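Local coordinates for ribosome inactivating type 1 protein (Iris hollandica, PDB 3MVG) that belongs to the type 1 ribosome-inactivating proteins, plant proteins built from a single chain with the family's mixed alpha-beta fold, at residues 11-24 and 162-176. Residues are numbered along the deposited sequence; the frame is centred on the assembly and turned at random.
Sequences TTRRSYSDFLQNLR and TARFRAIEQRVTNNI
Arg-24 ties the last turn of helix 146-164 to Glu-169. Its NE gives a hydrogen bond of 2.8 Å to Ala-163 O, while NH2 serves Thr-162 O and, at 2.8 Å, Glu-169 OE2, a salt bridge that meets the carboxylate from above its plane. Carbonyls at a helix end lack helical N-H partners, and a long arginine, extended from CG to NE, suits them. NH1 turns to water 2 and to Gln-21 OE1. That amide oxygen also takes Arg-166 NH2 in its plane, on a lone pair, at 2.8 Å with an N-H...O angle of 154°. Arg-166 CZ lies over one face of the Arg-24 guanidinium; Glu-169 probably offsets the like charges. Glu-169 is buried, and its OE1 is met by Ser-17 OG (2.8 Å) and by water 2. Val-172 CG1 makes a CH-pi contact with the Tyr-16 ring, whose OH is hydrogen-bonded to Leu-158 O. At the N-terminal end of helix 13-24, Ile-176 CD1 packs on Thr-11 CG2, Ile-176 O lies over one face of the Arg-13 guanidinium, and water 1 bridges Arg-13 NH1 and Asn-174 O. This is knobs-into-holes packing of helices 13-24 and 166-173, nearly antiparallel at 156°, with Tyr-16 and Glu-169 as knobs, within the ribosome-inactivating protein fold.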
ATOM      1  N   THR A  11      -4.780  -4.549 -16.699  1.00 12.97           N
ATOM      2  CA  THR A  11      -4.315  -4.455 -15.310  1.00 12.59           C
ATOM      3  C   THR A  11      -4.916  -3.271 -14.567  1.00 12.14           C
ATOM      4  O   THR A  11      -4.907  -2.133 -15.049  1.00 11.79           O
ATOM      5  CB  THR A  11      -2.777  -4.381 -15.229  1.00 12.40           C
ATOM      6  OG1 THR A  11      -2.229  -5.634 -15.649  1.00 13.54           O
ATOM      7  CG2 THR A  11      -2.297  -4.113 -13.800  1.00 12.34           C
ATOM      8  N   THR A  12      -5.410  -3.566 -13.371  1.00 11.84           N
ATOM      9  CA  THR A  12      -5.878  -2.559 -12.434  1.00 12.47           C
ATOM     10  C   THR A  12      -5.081  -2.716 -11.130  1.00 12.42           C
ATOM     11  O   THR A  12      -4.342  -3.701 -10.963  1.00 12.41           O
ATOM     12  CB  THR A  12      -7.374  -2.758 -12.126  1.00 12.30           C
ATOM     13  OG1 THR A  12      -7.553  -4.050 -11.538  1.00 13.83           O
ATOM     14  CG2 THR A  12      -8.233  -2.641 -13.394  1.00 13.04           C
ATOM     15  N   ARG A  13      -5.222  -1.760 -10.215  0.50 12.68           N
ATOM     16  CA  ARG A  13      -4.594  -1.880  -8.899  0.50 13.30           C
ATOM     17  C   ARG A  13      -5.040  -3.187  -8.247  0.50 13.43           C
ATOM     18  O   ARG A  13      -4.221  -3.941  -7.708  0.50 13.82           O
ATOM     19  CB  ARG A  13      -4.946  -0.687  -8.008  0.50 13.54           C
ATOM     20  CG  ARG A  13      -4.558   0.667  -8.583  0.50 14.12           C
ATOM     21  CD  ARG A  13      -4.960   1.808  -7.641  0.50 16.01           C
ATOM     22  NE  ARG A  13      -5.386   3.010  -8.359  0.50 16.85           N
ATOM     23  CZ  ARG A  13      -4.768   4.187  -8.304  0.50 17.06           C
ATOM     24  NH1 ARG A  13      -3.685   4.344  -7.556  0.50 15.64           N
ATOM     25  NH2 ARG A  13      -5.234   5.217  -8.997  0.50 18.38           N
ATOM     26  N   ARG A  14      -6.341  -3.460  -8.332  1.00 13.68           N
ATOM     27  CA  ARG A  14      -6.949  -4.638  -7.733  1.00 14.21           C
ATOM     28  C   ARG A  14      -6.424  -5.938  -8.339  1.00 13.60           C
ATOM     29  O   ARG A  14      -6.108  -6.872  -7.605  1.00 13.23           O
ATOM     30  CB  ARG A  14      -8.469  -4.539  -7.894  1.00 15.13           C
ATOM     31  CG  ARG A  14      -9.299  -5.395  -6.955  1.00 17.98           C
ATOM     32  CD  ARG A  14     -10.763  -4.981  -7.137  1.00 22.39           C
ATOM     33  NE  ARG A  14     -11.681  -5.549  -6.152  1.00 26.26           N
ATOM     34  CZ  ARG A  14     -12.474  -6.595  -6.373  1.00 26.79           C
ATOM     35  NH1 ARG A  14     -13.276  -7.024  -5.409  1.00 27.67           N
ATOM     36  NH2 ARG A  14     -12.466  -7.215  -7.550  1.00 27.64           N
ATOM     37  N   SER A  15      -6.311  -6.010  -9.665  1.00 12.71           N
ATOM     38  CA  SER A  15      -5.849  -7.246 -10.299  1.00 12.53           C
ATOM     39  C   SER A  15      -4.383  -7.551  -9.978  1.00 12.11           C
ATOM     40  O   SER A  15      -4.022  -8.712  -9.774  1.00 12.05           O
ATOM     41  CB  SER A  15      -6.103  -7.278 -11.813  1.00 12.50           C
ATOM     42  OG  SER A  15      -5.250  -6.400 -12.536  1.00 13.33           O
ATOM     43  N   TYR A  16      -3.557  -6.513  -9.911  1.00 11.71           N
ATOM     44  CA  TYR A  16      -2.154  -6.703  -9.562  1.00 11.39           C
ATOM     45  C   TYR A  16      -2.038  -7.151  -8.101  1.00 11.38           C
ATOM     46  O   TYR A  16      -1.327  -8.106  -7.786  1.00 11.35           O
ATOM     47  CB  TYR A  16      -1.359  -5.427  -9.834  1.00 11.17           C
ATOM     48  CG  TYR A  16       0.104  -5.571  -9.490  1.00 10.27           C
ATOM     49  CD1 TYR A  16       0.948  -6.370 -10.257  1.00 10.94           C
ATOM     50  CD2 TYR A  16       0.635  -4.925  -8.383  1.00 10.36           C
ATOM     51  CE1 TYR A  16       2.300  -6.512  -9.925  1.00 10.70           C
ATOM     52  CE2 TYR A  16       1.977  -5.055  -8.045  1.00 10.05           C
ATOM     53  CZ  TYR A  16       2.798  -5.843  -8.821  1.00  9.94           C
ATOM     54  OH  TYR A  16       4.127  -5.954  -8.458  1.00 10.16           O
ATOM     55  N   SER A  17      -2.759  -6.487  -7.209  1.00 10.93           N
ATOM     56  CA  SER A  17      -2.733  -6.868  -5.799  1.00 11.42           C
ATOM     57  C   SER A  17      -3.316  -8.260  -5.559  1.00 10.69           C
ATOM     58  O   SER A  17      -2.798  -9.007  -4.719  1.00 10.81           O
ATOM     59  CB  SER A  17      -3.460  -5.829  -4.969  1.00 11.59           C
ATOM     60  OG  SER A  17      -2.716  -4.636  -4.949  1.00 13.97           O
ATOM     61  N   ASP A  18      -4.374  -8.623  -6.283  1.00 11.19           N
ATOM     62  CA  ASP A  18      -4.936  -9.964  -6.172  1.00 11.62           C
ATOM     63  C   ASP A  18      -3.926 -11.022  -6.598  1.00 11.24           C
ATOM     64  O   ASP A  18      -3.801 -12.069  -5.956  1.00 10.89           O
ATOM     65  CB  ASP A  18      -6.216 -10.093  -7.013  1.00 11.91           C
ATOM     66  CG  ASP A  18      -7.438  -9.444  -6.357  1.00 14.14           C
ATOM     67  OD1 ASP A  18      -7.382  -9.050  -5.176  1.00 15.96           O
ATOM     68  OD2 ASP A  18      -8.480  -9.336  -7.038  1.00 17.22           O
ATOM     69  N   PHE A  19      -3.222 -10.760  -7.697  1.00 10.75           N
ATOM     70  CA  PHE A  19      -2.154 -11.637  -8.154  1.00 10.33           C
ATOM     71  C   PHE A  19      -1.108 -11.864  -7.054  1.00  9.78           C
ATOM     72  O   PHE A  19      -0.790 -12.996  -6.723  1.00 10.08           O
ATOM     73  CB  PHE A  19      -1.529 -11.069  -9.437  1.00 10.89           C
ATOM     74  CG  PHE A  19      -0.120 -11.536  -9.698  1.00 10.75           C
ATOM     75  CD1 PHE A  19       0.165 -12.885  -9.881  1.00 11.12           C
ATOM     76  CD2 PHE A  19       0.916 -10.626  -9.787  1.00 11.49           C
ATOM     77  CE1 PHE A  19       1.468 -13.326 -10.128  1.00 12.19           C
ATOM     78  CE2 PHE A  19       2.223 -11.055 -10.036  1.00 12.43           C
ATOM     79  CZ  PHE A  19       2.496 -12.409 -10.207  1.00 12.06           C
ATOM     80  N   LEU A  20      -0.606 -10.783  -6.478  1.00  9.41           N
ATOM     81  CA  LEU A  20       0.425 -10.909  -5.456  1.00  9.42           C
ATOM     82  C   LEU A  20      -0.084 -11.636  -4.230  1.00  9.87           C
ATOM     83  O   LEU A  20       0.659 -12.395  -3.614  1.00  9.72           O
ATOM     84  CB  LEU A  20       0.974  -9.540  -5.062  1.00  9.80           C
ATOM     85  CG  LEU A  20       1.783  -8.814  -6.138  1.00 10.16           C
ATOM     86  CD1 LEU A  20       2.259  -7.509  -5.556  1.00 11.26           C
ATOM     87  CD2 LEU A  20       2.980  -9.638  -6.611  1.00 10.89           C
ATOM     88  N   GLN A  21      -1.336 -11.408  -3.852  1.00  9.94           N
ATOM     89  CA  GLN A  21      -1.853 -12.074  -2.662  1.00 10.89           C
ATOM     90  C   GLN A  21      -1.995 -13.572  -2.899  1.00 11.33           C
ATOM     91  O   GLN A  21      -1.633 -14.382  -2.036  1.00 11.46           O
ATOM     92  CB  GLN A  21      -3.161 -11.444  -2.179  1.00 11.34           C
ATOM     93  CG  GLN A  21      -3.598 -11.975  -0.808  1.00 11.66           C
ATOM     94  CD  GLN A  21      -2.515 -11.807   0.246  1.00 11.06           C
ATOM     95  OE1 GLN A  21      -1.859 -10.771   0.321  1.00 12.71           O
ATOM     96  NE2 GLN A  21      -2.324 -12.830   1.071  1.00 11.82           N
ATOM     97  N   ASN A  22      -2.510 -13.960  -4.063  0.50 11.75           N
ATOM     98  CA  ASN A  22      -2.567 -15.379  -4.419  0.50 12.34           C
ATOM     99  C   ASN A  22      -1.172 -15.999  -4.459  0.50 11.66           C
ATOM    100  O   ASN A  22      -0.964 -17.138  -4.031  0.50 11.50           O
ATOM    101  CB  ASN A  22      -3.280 -15.578  -5.757  0.50 13.10           C
ATOM    102  CG  ASN A  22      -4.784 -15.500  -5.629  0.50 14.99           C
ATOM    103  OD1 ASN A  22      -5.356 -15.913  -4.619  0.50 17.79           O
ATOM    104  ND2 ASN A  22      -5.438 -14.981  -6.659  0.50 17.52           N
ATOM    105  N   LEU A  23      -0.212 -15.235  -4.964  1.00 10.76           N
ATOM    106  CA  LEU A  23       1.167 -15.671  -4.969  1.00 10.51           C
ATOM    107  C   LEU A  23       1.698 -15.909  -3.539  1.00  9.73           C
ATOM    108  O   LEU A  23       2.264 -16.963  -3.247  1.00 10.10           O
ATOM    109  CB  LEU A  23       2.016 -14.657  -5.738  1.00 11.18           C
ATOM    110  CG  LEU A  23       3.515 -14.912  -5.765  1.00 12.29           C
ATOM    111  CD1 LEU A  23       3.852 -16.237  -6.418  1.00 15.02           C
ATOM    112  CD2 LEU A  23       4.199 -13.781  -6.495  1.00 13.31           C
ATOM    113  N   ARG A  24       1.478 -14.951  -2.648  1.00  9.45           N
ATOM    114  CA  ARG A  24       1.905 -15.104  -1.255  1.00  9.52           C
ATOM    115  C   ARG A  24       1.265 -16.335  -0.621  1.00  9.85           C
ATOM    116  O   ARG A  24       1.923 -17.063   0.122  1.00 10.37           O
ATOM    117  CB  ARG A  24       1.555 -13.868  -0.426  1.00  9.50           C
ATOM    118  CG  ARG A  24       2.312 -12.612  -0.809  1.00  9.39           C
ATOM    119  CD  ARG A  24       2.064 -11.490   0.205  1.00  9.93           C
ATOM    120  NE  ARG A  24       2.566 -10.235  -0.345  1.00  9.15           N
ATOM    121  CZ  ARG A  24       1.831  -9.334  -0.993  1.00  9.05           C
ATOM    122  NH1 ARG A  24       0.513  -9.480  -1.099  1.00  9.98           N
ATOM    123  NH2 ARG A  24       2.420  -8.275  -1.521  1.00  9.78           N
ATOM    124  N   THR A 162       7.943  -7.390  -4.458  1.00  9.34           N
ATOM    125  CA  THR A 162       6.601  -6.952  -4.067  1.00  9.08           C
ATOM    126  C   THR A 162       5.861  -8.025  -3.248  1.00  9.05           C
ATOM    127  O   THR A 162       5.102  -7.688  -2.339  1.00  9.53           O
ATOM    128  CB  THR A 162       5.780  -6.564  -5.294  1.00  9.37           C
ATOM    129  OG1 THR A 162       5.844  -7.648  -6.218  1.00  9.91           O
ATOM    130  CG2 THR A 162       6.323  -5.288  -5.952  1.00 10.11           C
ATOM    131  N   ALA A 163       6.083  -9.303  -3.558  1.00  8.54           N
ATOM    132  CA  ALA A 163       5.528 -10.367  -2.712  1.00  8.87           C
ATOM    133  C   ALA A 163       6.112 -10.260  -1.290  1.00  8.52           C
ATOM    134  O   ALA A 163       5.397 -10.416  -0.309  1.00  8.96           O
ATOM    135  CB  ALA A 163       5.828 -11.744  -3.295  1.00  9.30           C
ATOM    136  N   ARG A 164       7.415  -9.986  -1.190  1.00  8.77           N
ATOM    137  CA  ARG A 164       8.096  -9.878   0.107  1.00  9.12           C
ATOM    138  C   ARG A 164       7.709  -8.621   0.876  1.00  9.47           C
ATOM    139  O   ARG A 164       7.639  -8.656   2.107  1.00  9.44           O
ATOM    140  CB  ARG A 164       9.607  -9.889  -0.087  1.00 10.11           C
ATOM    141  CG  ARG A 164      10.182 -11.215  -0.535  1.00  9.72           C
ATOM    142  CD  ARG A 164      11.634 -10.998  -0.871  1.00 10.19           C
ATOM    143  NE  ARG A 164      12.341 -12.227  -1.208  1.00 10.58           N
ATOM    144  CZ  ARG A 164      13.618 -12.264  -1.577  1.00 11.41           C
ATOM    145  NH1 ARG A 164      14.321 -11.147  -1.671  1.00 13.65           N
ATOM    146  NH2 ARG A 164      14.187 -13.424  -1.848  1.00 10.96           N
ATOM    147  N   PHE A 165       7.473  -7.518   0.162  1.00  9.25           N
ATOM    148  CA  PHE A 165       7.245  -6.215   0.801  1.00  9.36           C
ATOM    149  C   PHE A 165       6.055  -5.486   0.213  1.00  9.33           C
ATOM    150  O   PHE A 165       6.103  -5.003  -0.936  1.00  9.74           O
ATOM    151  CB  PHE A 165       8.458  -5.295   0.650  1.00  9.32           C
ATOM    152  CG  PHE A 165       9.673  -5.750   1.391  1.00 10.00           C
ATOM    153  CD1 PHE A 165       9.784  -5.546   2.764  1.00 10.70           C
ATOM    154  CD2 PHE A 165      10.718  -6.357   0.719  1.00 11.14           C
ATOM    155  CE1 PHE A 165      10.921  -5.957   3.459  1.00 11.62           C
ATOM    156  CE2 PHE A 165      11.854  -6.762   1.405  1.00 11.27           C
ATOM    157  CZ  PHE A 165      11.956  -6.557   2.771  1.00 11.96           C
ATOM    158  N   ARG A 166       5.006  -5.344   1.012  1.00  9.55           N
ATOM    159  CA  ARG A 166       3.842  -4.573   0.595  1.00 10.07           C
ATOM    160  C   ARG A 166       4.179  -3.103   0.369  1.00 10.54           C
ATOM    161  O   ARG A 166       3.471  -2.424  -0.384  1.00 11.33           O
ATOM    162  CB  ARG A 166       2.693  -4.739   1.591  1.00 10.20           C
ATOM    163  CG  ARG A 166       2.170  -6.156   1.617  1.00  9.65           C
ATOM    164  CD  ARG A 166       1.229  -6.403   2.772  1.00 10.89           C
ATOM    165  NE  ARG A 166       0.872  -7.813   2.879  1.00 11.94           N
ATOM    166  CZ  ARG A 166      -0.101  -8.410   2.193  1.00 10.03           C
ATOM    167  NH1 ARG A 166      -0.872  -7.719   1.353  1.00 11.45           N
ATOM    168  NH2 ARG A 166      -0.291  -9.711   2.354  1.00 10.41           N
ATOM    169  N   ALA A 167       5.249  -2.606   0.986  1.00 10.61           N
ATOM    170  CA  ALA A 167       5.671  -1.225   0.731  1.00 11.25           C
ATOM    171  C   ALA A 167       6.109  -1.047  -0.717  1.00 11.64           C
ATOM    172  O   ALA A 167       5.910   0.023  -1.301  1.00 12.28           O
ATOM    173  CB  ALA A 167       6.780  -0.808   1.671  1.00 12.29           C
ATOM    174  N   ILE A 168       6.701  -2.084  -1.298  1.00 11.07           N
ATOM    175  CA  ILE A 168       7.095  -2.031  -2.710  1.00 10.95           C
ATOM    176  C   ILE A 168       5.867  -2.211  -3.612  1.00 11.12           C
ATOM    177  O   ILE A 168       5.706  -1.480  -4.595  1.00 11.49           O
ATOM    178  CB  ILE A 168       8.232  -3.025  -3.045  1.00 11.03           C
ATOM    179  CG1 ILE A 168       9.404  -2.822  -2.073  1.00 11.37           C
ATOM    180  CG2 ILE A 168       8.678  -2.851  -4.510  1.00 11.73           C
ATOM    181  CD1 ILE A 168      10.550  -3.805  -2.248  1.00 11.65           C
ATOM    182  N   GLU A 169       4.997  -3.164  -3.277  1.00 10.77           N
ATOM    183  CA  GLU A 169       3.706  -3.297  -3.951  1.00 10.94           C
ATOM    184  C   GLU A 169       2.986  -1.949  -4.044  1.00 11.54           C
ATOM    185  O   GLU A 169       2.462  -1.585  -5.101  1.00 11.88           O
ATOM    186  CB  GLU A 169       2.830  -4.300  -3.208  1.00 10.20           C
ATOM    187  CG  GLU A 169       1.444  -4.414  -3.793  1.00 10.51           C
ATOM    188  CD  GLU A 169       0.556  -5.364  -3.030  1.00 11.22           C
ATOM    189  OE1 GLU A 169      -0.580  -5.603  -3.481  1.00 12.52           O
ATOM    190  OE2 GLU A 169       0.987  -5.895  -1.984  1.00 11.18           O
ATOM    191  N   GLN A 170       2.961  -1.211  -2.938  1.00 12.21           N
ATOM    192  CA  GLN A 170       2.294   0.093  -2.864  1.00 13.64           C
ATOM    193  C   GLN A 170       2.787   1.075  -3.929  1.00 12.64           C
ATOM    194  O   GLN A 170       1.981   1.797  -4.544  1.00 12.72           O
ATOM    195  CB  GLN A 170       2.502   0.692  -1.471  1.00 14.75           C
ATOM    196  CG  GLN A 170       2.046   2.113  -1.334  1.00 18.73           C
ATOM    197  CD  GLN A 170       0.614   2.206  -0.924  0.70 21.28           C
ATOM    198  OE1 GLN A 170      -0.291   1.751  -1.626  0.70 23.55           O
ATOM    199  NE2 GLN A 170       0.392   2.782   0.231  0.70 22.71           N
ATOM    200  N   ARG A 171       4.104   1.108  -4.131  0.50 12.41           N
ATOM    201  CA  ARG A 171       4.714   1.963  -5.147  0.50 12.38           C
ATOM    202  C   ARG A 171       4.120   1.641  -6.514  0.50 11.69           C
ATOM    203  O   ARG A 171       3.786   2.545  -7.286  0.50 11.46           O
ATOM    204  CB  ARG A 171       6.235   1.776  -5.188  0.50 12.65           C
ATOM    205  CG  ARG A 171       6.953   1.931  -3.854  0.50 14.54           C
ATOM    206  CD  ARG A 171       6.512   3.185  -3.133  0.50 17.12           C
ATOM    207  NE  ARG A 171       7.516   3.669  -2.185  0.50 18.00           N
ATOM    208  CZ  ARG A 171       7.527   3.381  -0.889  0.50 19.44           C
ATOM    209  NH1 ARG A 171       6.595   2.592  -0.370  0.50 19.33           N
ATOM    210  NH2 ARG A 171       8.477   3.881  -0.109  0.50 20.81           N
ATOM    211  N   VAL A 172       3.986   0.347  -6.801  1.00 11.17           N
ATOM    212  CA  VAL A 172       3.440  -0.123  -8.071  1.00 11.09           C
ATOM    213  C   VAL A 172       1.968   0.263  -8.200  1.00 10.85           C
ATOM    214  O   VAL A 172       1.558   0.859  -9.200  1.00 10.26           O
ATOM    215  CB  VAL A 172       3.626  -1.656  -8.240  1.00 11.39           C
ATOM    216  CG1 VAL A 172       3.092  -2.118  -9.585  1.00 12.26           C
ATOM    217  CG2 VAL A 172       5.093  -2.024  -8.117  1.00 12.94           C
ATOM    218  N   THR A 173       1.156  -0.043  -7.197  1.00 10.77           N
ATOM    219  CA  THR A 173      -0.271   0.250  -7.330  1.00 12.00           C
ATOM    220  C   THR A 173      -0.557   1.751  -7.349  1.00 11.46           C
ATOM    221  O   THR A 173      -1.505   2.173  -8.009  1.00 12.09           O
ATOM    222  CB  THR A 173      -1.127  -0.484  -6.291  1.00 12.81           C
ATOM    223  OG1 THR A 173      -0.710  -0.094  -4.990  1.00 13.91           O
ATOM    224  CG2 THR A 173      -0.969  -1.997  -6.433  1.00 13.79           C
ATOM    225  N   ASN A 174       0.280   2.557  -6.702  1.00 11.19           N
ATOM    226  CA  ASN A 174       0.138   4.020  -6.784  1.00 11.64           C
ATOM    227  C   ASN A 174       0.350   4.569  -8.195  1.00 11.80           C
ATOM    228  O   ASN A 174       0.039   5.727  -8.483  1.00 13.83           O
ATOM    229  CB  ASN A 174       1.144   4.700  -5.867  1.00 11.32           C
ATOM    230  CG  ASN A 174       0.807   4.559  -4.387  1.00 11.20           C
ATOM    231  OD1 ASN A 174      -0.261   4.083  -4.013  1.00 12.29           O
ATOM    232  ND2 ASN A 174       1.748   4.953  -3.541  1.00 12.03           N
ATOM    233  N   ASN A 175       0.911   3.739  -9.064  1.00 11.18           N
ATOM    234  CA  ASN A 175       1.193   4.142 -10.429  1.00 11.12           C
ATOM    235  C   ASN A 175       0.352   3.427 -11.472  1.00 11.01           C
ATOM    236  O   ASN A 175       0.589   3.585 -12.667  1.00 12.44           O
ATOM    237  CB  ASN A 175       2.689   4.028 -10.682  1.00 11.31           C
ATOM    238  CG  ASN A 175       3.432   5.170 -10.060  1.00 11.13           C
ATOM    239  OD1 ASN A 175       3.221   6.324 -10.442  1.00 12.50           O
ATOM    240  ND2 ASN A 175       4.267   4.885  -9.063  1.00 11.80           N
ATOM    241  N   ILE A 176      -0.633   2.658 -11.025  1.00 10.27           N
ATOM    242  CA  ILE A 176      -1.642   2.112 -11.920  1.00 10.72           C
ATOM    243  C   ILE A 176      -2.850   3.032 -11.816  1.00 11.13           C
ATOM    244  O   ILE A 176      -3.565   3.027 -10.817  1.00 11.42           O
ATOM    245  CB  ILE A 176      -2.009   0.657 -11.555  1.00 10.62           C
ATOM    246  CG1 ILE A 176      -0.781  -0.258 -11.692  1.00 11.21           C
ATOM    247  CG2 ILE A 176      -3.187   0.173 -12.410  1.00 11.12           C
ATOM    248  CD1 ILE A 176      -0.951  -1.629 -11.050  1.00 11.66           C
TER
HETATM  249  O   HOH W   1      -2.143   6.770  -7.321  1.00 15.44           O
HETATM  250  O   HOH W   2      -1.472  -7.932  -2.554  1.00 10.56           O
HETATM  251  O   HOH W   3      -3.189  -8.038  -0.460  1.00 14.65           O